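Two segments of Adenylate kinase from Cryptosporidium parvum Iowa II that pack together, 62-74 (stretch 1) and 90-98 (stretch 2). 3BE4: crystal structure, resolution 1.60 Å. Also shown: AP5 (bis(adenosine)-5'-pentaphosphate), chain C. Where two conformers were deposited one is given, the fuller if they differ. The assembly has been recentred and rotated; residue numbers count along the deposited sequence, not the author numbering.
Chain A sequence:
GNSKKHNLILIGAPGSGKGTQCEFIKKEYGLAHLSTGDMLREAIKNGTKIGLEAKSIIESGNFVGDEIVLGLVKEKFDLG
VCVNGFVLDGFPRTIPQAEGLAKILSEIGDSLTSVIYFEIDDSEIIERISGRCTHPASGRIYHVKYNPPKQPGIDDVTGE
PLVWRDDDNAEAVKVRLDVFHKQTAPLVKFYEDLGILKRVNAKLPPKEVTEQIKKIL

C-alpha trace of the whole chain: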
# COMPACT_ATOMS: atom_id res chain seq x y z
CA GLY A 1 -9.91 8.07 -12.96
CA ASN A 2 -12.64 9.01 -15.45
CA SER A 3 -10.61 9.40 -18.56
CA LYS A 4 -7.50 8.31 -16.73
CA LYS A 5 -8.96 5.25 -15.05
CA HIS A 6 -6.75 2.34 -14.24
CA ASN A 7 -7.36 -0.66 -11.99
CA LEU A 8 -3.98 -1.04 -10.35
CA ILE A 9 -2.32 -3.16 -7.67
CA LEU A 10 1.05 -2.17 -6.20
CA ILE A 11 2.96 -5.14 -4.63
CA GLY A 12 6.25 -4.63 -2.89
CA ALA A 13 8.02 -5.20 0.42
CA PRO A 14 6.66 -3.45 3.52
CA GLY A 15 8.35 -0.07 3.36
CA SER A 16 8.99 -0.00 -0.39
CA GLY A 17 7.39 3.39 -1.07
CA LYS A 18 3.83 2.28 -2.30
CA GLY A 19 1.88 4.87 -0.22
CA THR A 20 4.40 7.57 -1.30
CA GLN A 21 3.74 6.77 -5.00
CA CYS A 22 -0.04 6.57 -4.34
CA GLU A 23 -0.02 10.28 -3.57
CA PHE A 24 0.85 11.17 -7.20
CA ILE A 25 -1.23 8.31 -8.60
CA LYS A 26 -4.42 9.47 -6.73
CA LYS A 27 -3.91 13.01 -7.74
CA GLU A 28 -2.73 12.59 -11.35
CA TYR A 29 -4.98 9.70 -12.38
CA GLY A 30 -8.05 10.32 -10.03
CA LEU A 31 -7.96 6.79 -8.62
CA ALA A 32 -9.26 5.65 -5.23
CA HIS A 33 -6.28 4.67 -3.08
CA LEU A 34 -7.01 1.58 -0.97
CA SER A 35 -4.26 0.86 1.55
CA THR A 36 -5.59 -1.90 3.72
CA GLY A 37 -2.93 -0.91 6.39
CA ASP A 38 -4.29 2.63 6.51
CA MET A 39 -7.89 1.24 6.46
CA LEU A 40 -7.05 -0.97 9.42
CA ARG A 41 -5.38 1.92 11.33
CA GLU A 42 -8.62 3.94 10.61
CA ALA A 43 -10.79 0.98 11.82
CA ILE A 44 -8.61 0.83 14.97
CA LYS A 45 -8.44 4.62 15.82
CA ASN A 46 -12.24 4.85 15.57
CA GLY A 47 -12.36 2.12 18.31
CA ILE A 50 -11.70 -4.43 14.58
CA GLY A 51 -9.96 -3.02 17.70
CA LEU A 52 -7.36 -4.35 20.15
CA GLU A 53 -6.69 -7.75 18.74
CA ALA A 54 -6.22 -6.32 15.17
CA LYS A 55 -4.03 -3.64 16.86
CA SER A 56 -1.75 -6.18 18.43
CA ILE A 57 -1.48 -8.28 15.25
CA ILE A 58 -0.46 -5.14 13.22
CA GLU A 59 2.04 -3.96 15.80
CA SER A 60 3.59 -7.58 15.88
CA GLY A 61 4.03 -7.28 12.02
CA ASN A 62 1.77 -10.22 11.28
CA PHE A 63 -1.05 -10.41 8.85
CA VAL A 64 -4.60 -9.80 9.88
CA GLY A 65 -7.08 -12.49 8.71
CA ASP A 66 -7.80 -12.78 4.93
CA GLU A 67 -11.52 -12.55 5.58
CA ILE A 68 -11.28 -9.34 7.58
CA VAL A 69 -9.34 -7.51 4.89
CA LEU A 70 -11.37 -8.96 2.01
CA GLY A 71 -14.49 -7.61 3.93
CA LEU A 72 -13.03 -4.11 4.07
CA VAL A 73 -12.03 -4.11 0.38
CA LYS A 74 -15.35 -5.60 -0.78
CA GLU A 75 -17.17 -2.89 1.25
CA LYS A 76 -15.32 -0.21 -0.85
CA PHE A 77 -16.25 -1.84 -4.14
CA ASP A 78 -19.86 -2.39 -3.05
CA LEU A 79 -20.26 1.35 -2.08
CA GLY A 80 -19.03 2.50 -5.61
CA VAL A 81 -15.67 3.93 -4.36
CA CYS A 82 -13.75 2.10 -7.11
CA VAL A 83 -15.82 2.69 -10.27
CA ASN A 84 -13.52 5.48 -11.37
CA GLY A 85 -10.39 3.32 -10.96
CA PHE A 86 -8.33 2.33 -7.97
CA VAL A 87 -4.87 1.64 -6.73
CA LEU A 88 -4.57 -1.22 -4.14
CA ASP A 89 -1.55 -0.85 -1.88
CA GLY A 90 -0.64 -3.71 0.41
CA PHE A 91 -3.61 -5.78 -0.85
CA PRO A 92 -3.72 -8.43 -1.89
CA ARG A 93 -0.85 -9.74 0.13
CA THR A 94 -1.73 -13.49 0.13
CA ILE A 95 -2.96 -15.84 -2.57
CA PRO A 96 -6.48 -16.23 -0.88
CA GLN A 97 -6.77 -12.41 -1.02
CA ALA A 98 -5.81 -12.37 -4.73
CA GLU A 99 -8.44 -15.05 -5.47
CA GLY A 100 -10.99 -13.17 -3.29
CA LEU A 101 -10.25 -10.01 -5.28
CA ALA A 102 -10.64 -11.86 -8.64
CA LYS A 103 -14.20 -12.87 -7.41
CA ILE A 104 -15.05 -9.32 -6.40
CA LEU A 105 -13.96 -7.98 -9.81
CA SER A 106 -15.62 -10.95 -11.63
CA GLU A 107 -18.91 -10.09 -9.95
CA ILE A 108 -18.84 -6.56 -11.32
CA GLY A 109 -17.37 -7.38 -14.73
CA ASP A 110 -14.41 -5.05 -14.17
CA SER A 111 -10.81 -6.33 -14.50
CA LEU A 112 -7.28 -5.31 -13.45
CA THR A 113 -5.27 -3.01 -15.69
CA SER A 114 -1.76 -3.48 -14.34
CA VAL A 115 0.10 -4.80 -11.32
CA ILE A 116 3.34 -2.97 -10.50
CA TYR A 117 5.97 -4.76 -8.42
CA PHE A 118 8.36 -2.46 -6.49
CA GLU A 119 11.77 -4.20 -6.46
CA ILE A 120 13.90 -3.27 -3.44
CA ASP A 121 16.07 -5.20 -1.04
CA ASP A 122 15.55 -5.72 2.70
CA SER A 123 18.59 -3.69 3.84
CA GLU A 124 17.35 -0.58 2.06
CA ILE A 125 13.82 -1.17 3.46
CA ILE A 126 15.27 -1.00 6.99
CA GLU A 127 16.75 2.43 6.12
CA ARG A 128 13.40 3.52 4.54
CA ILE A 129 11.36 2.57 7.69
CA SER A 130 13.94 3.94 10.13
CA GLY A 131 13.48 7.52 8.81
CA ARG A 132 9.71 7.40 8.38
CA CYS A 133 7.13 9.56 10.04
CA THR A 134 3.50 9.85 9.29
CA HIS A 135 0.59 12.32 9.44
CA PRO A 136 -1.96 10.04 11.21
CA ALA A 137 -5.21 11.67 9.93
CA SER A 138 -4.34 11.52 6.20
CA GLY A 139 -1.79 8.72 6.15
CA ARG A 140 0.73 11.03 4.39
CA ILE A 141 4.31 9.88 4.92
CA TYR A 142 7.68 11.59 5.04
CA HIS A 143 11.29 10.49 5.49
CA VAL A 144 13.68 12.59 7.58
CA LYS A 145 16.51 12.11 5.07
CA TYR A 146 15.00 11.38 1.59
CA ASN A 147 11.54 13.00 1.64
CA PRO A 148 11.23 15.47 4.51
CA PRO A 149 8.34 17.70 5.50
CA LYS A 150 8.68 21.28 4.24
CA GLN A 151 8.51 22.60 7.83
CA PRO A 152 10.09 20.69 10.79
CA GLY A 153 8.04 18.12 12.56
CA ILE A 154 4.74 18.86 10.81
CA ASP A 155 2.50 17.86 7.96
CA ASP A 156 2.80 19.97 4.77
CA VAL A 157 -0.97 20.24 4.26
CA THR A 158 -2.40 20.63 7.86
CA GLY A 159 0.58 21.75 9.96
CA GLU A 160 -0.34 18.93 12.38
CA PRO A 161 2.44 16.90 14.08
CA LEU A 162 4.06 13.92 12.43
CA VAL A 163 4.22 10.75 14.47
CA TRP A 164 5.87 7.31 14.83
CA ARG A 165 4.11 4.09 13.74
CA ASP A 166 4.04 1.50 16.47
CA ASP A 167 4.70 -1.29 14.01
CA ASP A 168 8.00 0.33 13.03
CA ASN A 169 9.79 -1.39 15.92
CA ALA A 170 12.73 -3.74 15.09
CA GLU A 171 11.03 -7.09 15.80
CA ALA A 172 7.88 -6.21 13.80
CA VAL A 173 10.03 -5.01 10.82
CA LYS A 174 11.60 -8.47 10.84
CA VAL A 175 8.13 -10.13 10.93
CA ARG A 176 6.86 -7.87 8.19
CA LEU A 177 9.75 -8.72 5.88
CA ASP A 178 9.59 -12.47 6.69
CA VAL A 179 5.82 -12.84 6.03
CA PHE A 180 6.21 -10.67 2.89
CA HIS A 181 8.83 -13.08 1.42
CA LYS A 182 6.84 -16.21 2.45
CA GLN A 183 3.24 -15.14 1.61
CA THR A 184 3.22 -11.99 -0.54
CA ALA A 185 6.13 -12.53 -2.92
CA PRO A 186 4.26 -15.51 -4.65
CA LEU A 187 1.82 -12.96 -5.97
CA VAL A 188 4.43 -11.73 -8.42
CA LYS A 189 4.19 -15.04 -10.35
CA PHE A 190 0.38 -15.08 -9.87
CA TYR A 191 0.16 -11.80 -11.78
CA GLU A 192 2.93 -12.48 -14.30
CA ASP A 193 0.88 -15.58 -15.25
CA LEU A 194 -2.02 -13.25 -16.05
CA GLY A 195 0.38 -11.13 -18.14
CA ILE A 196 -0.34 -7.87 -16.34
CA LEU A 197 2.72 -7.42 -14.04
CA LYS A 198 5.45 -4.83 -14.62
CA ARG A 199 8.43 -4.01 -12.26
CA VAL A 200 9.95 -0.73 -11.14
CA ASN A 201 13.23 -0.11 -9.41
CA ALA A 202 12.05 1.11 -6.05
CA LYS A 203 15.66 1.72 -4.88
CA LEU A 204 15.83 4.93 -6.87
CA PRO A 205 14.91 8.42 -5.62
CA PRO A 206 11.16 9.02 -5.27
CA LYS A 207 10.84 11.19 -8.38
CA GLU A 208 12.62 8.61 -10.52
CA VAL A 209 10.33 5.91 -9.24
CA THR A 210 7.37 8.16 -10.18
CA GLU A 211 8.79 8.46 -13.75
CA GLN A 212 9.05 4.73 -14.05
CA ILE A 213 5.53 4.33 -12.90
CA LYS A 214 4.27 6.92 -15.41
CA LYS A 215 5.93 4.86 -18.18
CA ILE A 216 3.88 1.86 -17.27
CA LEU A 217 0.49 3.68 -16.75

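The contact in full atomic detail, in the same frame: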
# COMPACT_ATOMS: atom_id res chain seq x y z
N ASN A 62 2.46 -9.12 11.93
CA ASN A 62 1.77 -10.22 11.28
C ASN A 62 0.58 -9.78 10.49
O ASN A 62 0.10 -8.62 10.68
CB ASN A 62 1.30 -11.26 12.39
CG ASN A 62 2.48 -12.14 12.84
OD1 ASN A 62 2.93 -13.02 12.10
ND2 ASN A 62 2.99 -11.85 14.04
N PHE A 63 0.10 -10.65 9.61
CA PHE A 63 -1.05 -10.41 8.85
C PHE A 63 -2.34 -10.51 9.64
O PHE A 63 -2.53 -11.46 10.41
CB PHE A 63 -1.24 -11.36 7.68
CG PHE A 63 -0.20 -11.21 6.63
CD1 PHE A 63 0.78 -10.14 6.63
CD2 PHE A 63 -0.19 -12.13 5.55
CE1 PHE A 63 1.74 -9.99 5.55
CE2 PHE A 63 0.74 -12.03 4.50
CZ PHE A 63 1.66 -10.91 4.42
N VAL A 64 -3.31 -9.61 9.37
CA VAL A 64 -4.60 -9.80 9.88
C VAL A 64 -5.25 -10.85 8.99
O VAL A 64 -4.80 -11.09 7.85
CB VAL A 64 -5.31 -8.40 9.80
CG1 VAL A 64 -6.81 -8.48 10.02
CG2 VAL A 64 -4.61 -7.45 10.80
N GLY A 65 -6.33 -11.45 9.47
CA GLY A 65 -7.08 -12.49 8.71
C GLY A 65 -7.52 -12.12 7.27
O GLY A 65 -7.93 -10.94 7.02
N ASP A 66 -7.39 -13.02 6.31
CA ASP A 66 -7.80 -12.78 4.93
C ASP A 66 -9.22 -12.27 4.87
O ASP A 66 -9.55 -11.34 4.09
CB ASP A 66 -7.73 -14.05 4.15
CG ASP A 66 -6.25 -14.42 3.79
OD1 ASP A 66 -5.28 -13.56 3.76
OD2 ASP A 66 -5.98 -15.66 3.49
N GLU A 67 -10.11 -12.84 5.66
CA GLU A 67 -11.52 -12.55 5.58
C GLU A 67 -11.82 -11.12 6.06
O GLU A 67 -12.71 -10.47 5.54
CB GLU A 67 -12.33 -13.66 6.30
CG GLU A 67 -11.97 -14.16 7.74
CD GLU A 67 -10.51 -14.20 8.18
OE1 GLU A 67 -9.67 -14.96 7.59
OE2 GLU A 67 -10.24 -13.42 9.14
N ILE A 68 -11.10 -10.67 7.05
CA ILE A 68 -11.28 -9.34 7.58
C ILE A 68 -10.89 -8.31 6.46
O ILE A 68 -11.65 -7.34 6.19
CB ILE A 68 -10.35 -9.16 8.79
CG1 ILE A 68 -10.97 -10.00 9.92
CG2 ILE A 68 -10.34 -7.71 9.26
CD1 ILE A 68 -10.07 -10.14 11.18
N VAL A 69 -9.71 -8.46 5.87
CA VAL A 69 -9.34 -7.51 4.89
C VAL A 69 -10.15 -7.62 3.62
O VAL A 69 -10.48 -6.61 2.98
CB VAL A 69 -7.86 -7.50 4.68
CG1 VAL A 69 -7.55 -6.54 3.65
CG2 VAL A 69 -7.16 -7.19 6.03
N LEU A 70 -10.49 -8.85 3.19
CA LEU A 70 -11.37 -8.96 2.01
C LEU A 70 -12.74 -8.24 2.28
O LEU A 70 -13.27 -7.60 1.39
CB LEU A 70 -11.66 -10.45 1.77
CG LEU A 70 -10.54 -11.02 0.89
CD1 LEU A 70 -10.46 -12.60 0.98
CD2 LEU A 70 -10.64 -10.62 -0.58
N GLY A 71 -13.21 -8.28 3.53
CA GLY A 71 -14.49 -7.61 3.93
C GLY A 71 -14.36 -6.12 3.71
O GLY A 71 -15.28 -5.47 3.20
N LEU A 72 -13.23 -5.60 4.15
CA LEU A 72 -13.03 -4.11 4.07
C LEU A 72 -12.88 -3.71 2.62
O LEU A 72 -13.45 -2.62 2.24
CB LEU A 72 -11.79 -3.63 4.82
CG LEU A 72 -11.80 -3.85 6.34
CD1 LEU A 72 -10.39 -3.46 6.87
CD2 LEU A 72 -12.95 -3.08 6.92
N VAL A 73 -12.19 -4.49 1.81
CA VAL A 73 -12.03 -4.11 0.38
C VAL A 73 -13.39 -4.27 -0.33
O VAL A 73 -13.79 -3.42 -1.13
CB VAL A 73 -10.96 -4.92 -0.25
CG1 VAL A 73 -10.96 -4.83 -1.78
CG2 VAL A 73 -9.56 -4.51 0.49
N LYS A 74 -14.08 -5.40 -0.12
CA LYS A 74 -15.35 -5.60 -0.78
C LYS A 74 -16.30 -4.43 -0.44
O LYS A 74 -17.05 -4.03 -1.32
CB LYS A 74 -15.95 -6.90 -0.16
CG LYS A 74 -17.31 -7.31 -0.84
CD LYS A 74 -17.61 -8.82 -0.80
CE LYS A 74 -18.80 -9.07 -1.77
NZ LYS A 74 -20.08 -8.60 -1.17
N GLY A 90 -0.70 -2.77 -0.77
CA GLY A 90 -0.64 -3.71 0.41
C GLY A 90 -1.75 -4.74 0.37
O GLY A 90 -2.07 -5.29 1.41
N PHE A 91 -2.51 -4.76 -0.70
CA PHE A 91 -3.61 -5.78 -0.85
C PHE A 91 -3.66 -5.99 -2.33
O PHE A 91 -3.66 -5.02 -3.08
CB PHE A 91 -4.98 -5.20 -0.37
CG PHE A 91 -6.10 -6.12 -0.64
CD1 PHE A 91 -6.53 -7.05 0.32
CD2 PHE A 91 -6.65 -6.15 -1.90
CE1 PHE A 91 -7.56 -7.99 -0.02
CE2 PHE A 91 -7.70 -7.07 -2.20
CZ PHE A 91 -8.11 -8.00 -1.29
N PRO A 92 -3.84 -7.19 -2.75
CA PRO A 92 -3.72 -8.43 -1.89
C PRO A 92 -2.33 -8.69 -1.36
O PRO A 92 -1.39 -8.28 -1.99
CB PRO A 92 -4.04 -9.60 -2.92
CG PRO A 92 -3.76 -9.00 -4.20
CD PRO A 92 -4.10 -7.51 -4.16
N ARG A 93 -2.19 -9.45 -0.27
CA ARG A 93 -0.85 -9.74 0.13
C ARG A 93 -0.75 -11.24 0.40
O ARG A 93 0.28 -11.69 0.83
CB ARG A 93 -0.31 -8.65 1.22
CG ARG A 93 -0.94 -8.74 2.50
CD ARG A 93 -0.05 -7.96 3.44
NE ARG A 93 -0.28 -6.48 3.31
CZ ARG A 93 0.55 -5.61 3.87
NH1 ARG A 93 1.69 -5.93 4.50
NH2 ARG A 93 0.18 -4.30 3.78
N THR A 94 -1.80 -12.03 0.09
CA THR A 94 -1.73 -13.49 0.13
C THR A 94 -2.49 -13.99 -1.12
O THR A 94 -3.30 -13.27 -1.72
CB THR A 94 -2.44 -14.12 1.35
OG1 THR A 94 -3.87 -13.81 1.27
CG2 THR A 94 -1.86 -13.63 2.64
N ILE A 95 -2.29 -15.25 -1.47
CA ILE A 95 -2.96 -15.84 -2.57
C ILE A 95 -4.49 -15.89 -2.30
O ILE A 95 -5.18 -15.52 -3.24
CB ILE A 95 -2.35 -17.30 -2.90
CG1 ILE A 95 -0.93 -17.15 -3.36
CG2 ILE A 95 -3.18 -17.93 -3.99
CD1 ILE A 95 -0.85 -16.37 -4.73
N PRO A 96 -5.01 -16.34 -1.11
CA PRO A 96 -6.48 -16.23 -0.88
C PRO A 96 -7.04 -14.84 -1.05
O PRO A 96 -8.13 -14.68 -1.57
CB PRO A 96 -6.72 -16.82 0.53
CG PRO A 96 -5.49 -17.77 0.64
CD PRO A 96 -4.33 -17.09 -0.01
N GLN A 97 -6.24 -13.83 -0.73
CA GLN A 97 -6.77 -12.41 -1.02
C GLN A 97 -6.82 -12.12 -2.48
O GLN A 97 -7.72 -11.42 -2.89
CB GLN A 97 -5.85 -11.44 -0.34
CG GLN A 97 -6.02 -11.51 1.18
CD GLN A 97 -5.06 -10.54 1.94
OE1 GLN A 97 -4.58 -9.59 1.32
NE2 GLN A 97 -4.70 -10.86 3.22
N ALA A 98 -5.82 -12.57 -3.25
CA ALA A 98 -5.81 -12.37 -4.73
C ALA A 98 -7.05 -13.08 -5.37
O ALA A 98 -7.69 -12.53 -6.25
CB ALA A 98 -4.52 -12.92 -5.38
PA AP5 C . 0.78 -1.13 5.86
O1A AP5 C . 0.35 0.21 6.48
O2A AP5 C . 0.52 -1.39 4.45
O3A AP5 C . 2.33 -1.37 6.18
PB AP5 C . 3.44 -2.20 5.40
O1B AP5 C . 2.85 -3.29 4.64
O2B AP5 C . 4.56 -2.46 6.41
O3B AP5 C . 3.94 -1.02 4.32
PG AP5 C . 4.27 0.49 4.58
O1G AP5 C . 5.22 0.56 5.73
O2G AP5 C . 2.99 1.21 4.63
O3G AP5 C . 5.06 0.72 3.23
PD AP5 C . 4.81 1.64 1.90
O1D AP5 C . 3.50 2.27 2.02
O2D AP5 C . 5.16 0.77 0.76
O3D AP5 C . 6.01 2.69 2.01
PE AP5 C . 5.92 4.25 2.32
O1E AP5 C . 5.25 4.44 3.57
O2E AP5 C . 5.41 5.02 1.11
O5F AP5 C . 0.13 -2.38 6.63
C5F AP5 C . 0.15 -2.21 8.06
C4F AP5 C . -0.07 -3.69 8.59
O4F AP5 C . -1.45 -3.93 8.53
C3F AP5 C . 0.58 -4.82 7.89
O3F AP5 C . 1.92 -5.00 8.31
C2F AP5 C . -0.35 -5.93 8.41
O2F AP5 C . -0.14 -6.17 9.86
C1F AP5 C . -1.73 -5.32 8.25
N9A AP5 C . -2.22 -5.51 6.91
C8A AP5 C . -2.37 -4.45 5.98
N7A AP5 C . -2.85 -4.92 4.84
C5A AP5 C . -3.08 -6.30 5.02
C6A AP5 C . -3.63 -7.25 4.19
N6A AP5 C . -3.95 -7.15 2.89
N1A AP5 C . -3.70 -8.55 4.76
C2A AP5 C . -3.36 -8.71 6.02
N3A AP5 C . -2.83 -7.81 6.88
C4A AP5 C . -2.76 -6.50 6.34
O5J AP5 C . 7.45 4.61 2.37
C5J AP5 C . 8.28 4.16 3.55
C4J AP5 C . 9.33 5.28 3.73
O4J AP5 C . 10.23 5.45 2.62
C3J AP5 C . 8.69 6.62 4.10
O3J AP5 C . 9.50 7.28 5.05
C2J AP5 C . 8.87 7.29 2.77
O2J AP5 C . 8.97 8.70 2.92
C1J AP5 C . 10.17 6.92 2.19
N9B AP5 C . 10.33 6.83 0.77
C8B AP5 C . 9.35 6.52 -0.17
N7B AP5 C . 9.93 6.47 -1.38
C5B AP5 C . 11.27 6.76 -1.23
C6B AP5 C . 12.39 6.70 -2.11
N6B AP5 C . 12.21 6.42 -3.40
N1B AP5 C . 13.62 7.00 -1.60
C2B AP5 C . 13.78 7.21 -0.23
N3B AP5 C . 12.75 7.19 0.68
C4B AP5 C . 11.50 6.87 0.20

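What does the loop at the start of stretch 1 bring to the contact? Asn62 and Val64 do not touch stretch 2; they serve the bound AP5, Asn62 O accepting from AP5 O2F at 2.6 Å and Val64 N donating to AP5 N3A at 3.1 Å. Between them, Phe63 points toward stretch 2 with chi1 in the m well. Arg93 CD lies over one face of its ring, with Phe63 CE1 to Arg93 CD at 3.4 Å, a CH-pi contact. Thr94 CG2 also approaches, 3.6 Å from Phe63 CE2. A flat aromatic ring suits this place because it packs against the aliphatic part of an arginine whose charged end is occupied elsewhere: Arg93 NE donates to Gly90 O at 2.9 Å, and Arg93 NH1 to AP5 O1B, also at 2.9 Å.

Which residue supplies the polar link? Asp66, in the first turn of its helix, points toward stretch 2, and its OD1 accepts two hydrogen bonds, from Thr94 OG1 at 2.9 Å and from Gln97 NE2 at 2.8 Å. A carboxylate suits a site facing two donors. Thr94 OG1 also accepts from Gln97 N at 3.1 Å, capping the helix of stretch 2, so one hydroxyl joins that helix start to Asp66. The other carboxylate oxygen, Asp66 OD2, rests 3.3 Å from Pro96 CB.

How does Gln97 tie this link to the ligand? Its CA-to-CB bond points sideways, but the extended side chain, with chi2 at 178°, carries the amide nearer to stretch 1. Besides binding Asp66, Gln97 NE2 donates to AP5 N1A at 3.0 Å. Gln97 OE1 accepts from AP5 N6A at 3.0 Å and from Arg93 N at 2.9 Å. A glutamine offers both donor and acceptor, matching the two polar atoms on this side of the adenine.

What does the rest of the helix pack against? Val69, Leu70 and Val73 gather around the buried ring of Phe91, which points toward them. Val69 CG1 comes within 3.5 Å of Phe91 CD1. Leu70 sets out sideways, yet its end reaches the ring edge, with CD2 3.7 Å from Phe91 CZ. Val73 CG2 sits almost squarely over one ring face, 4.0 Å from Phe91 CD1, making a second CH-pi contact. These branched aliphatic side chains fit their methyl groups closely around the ring. Altogether the two stretches bury 525 Å², counting both sides.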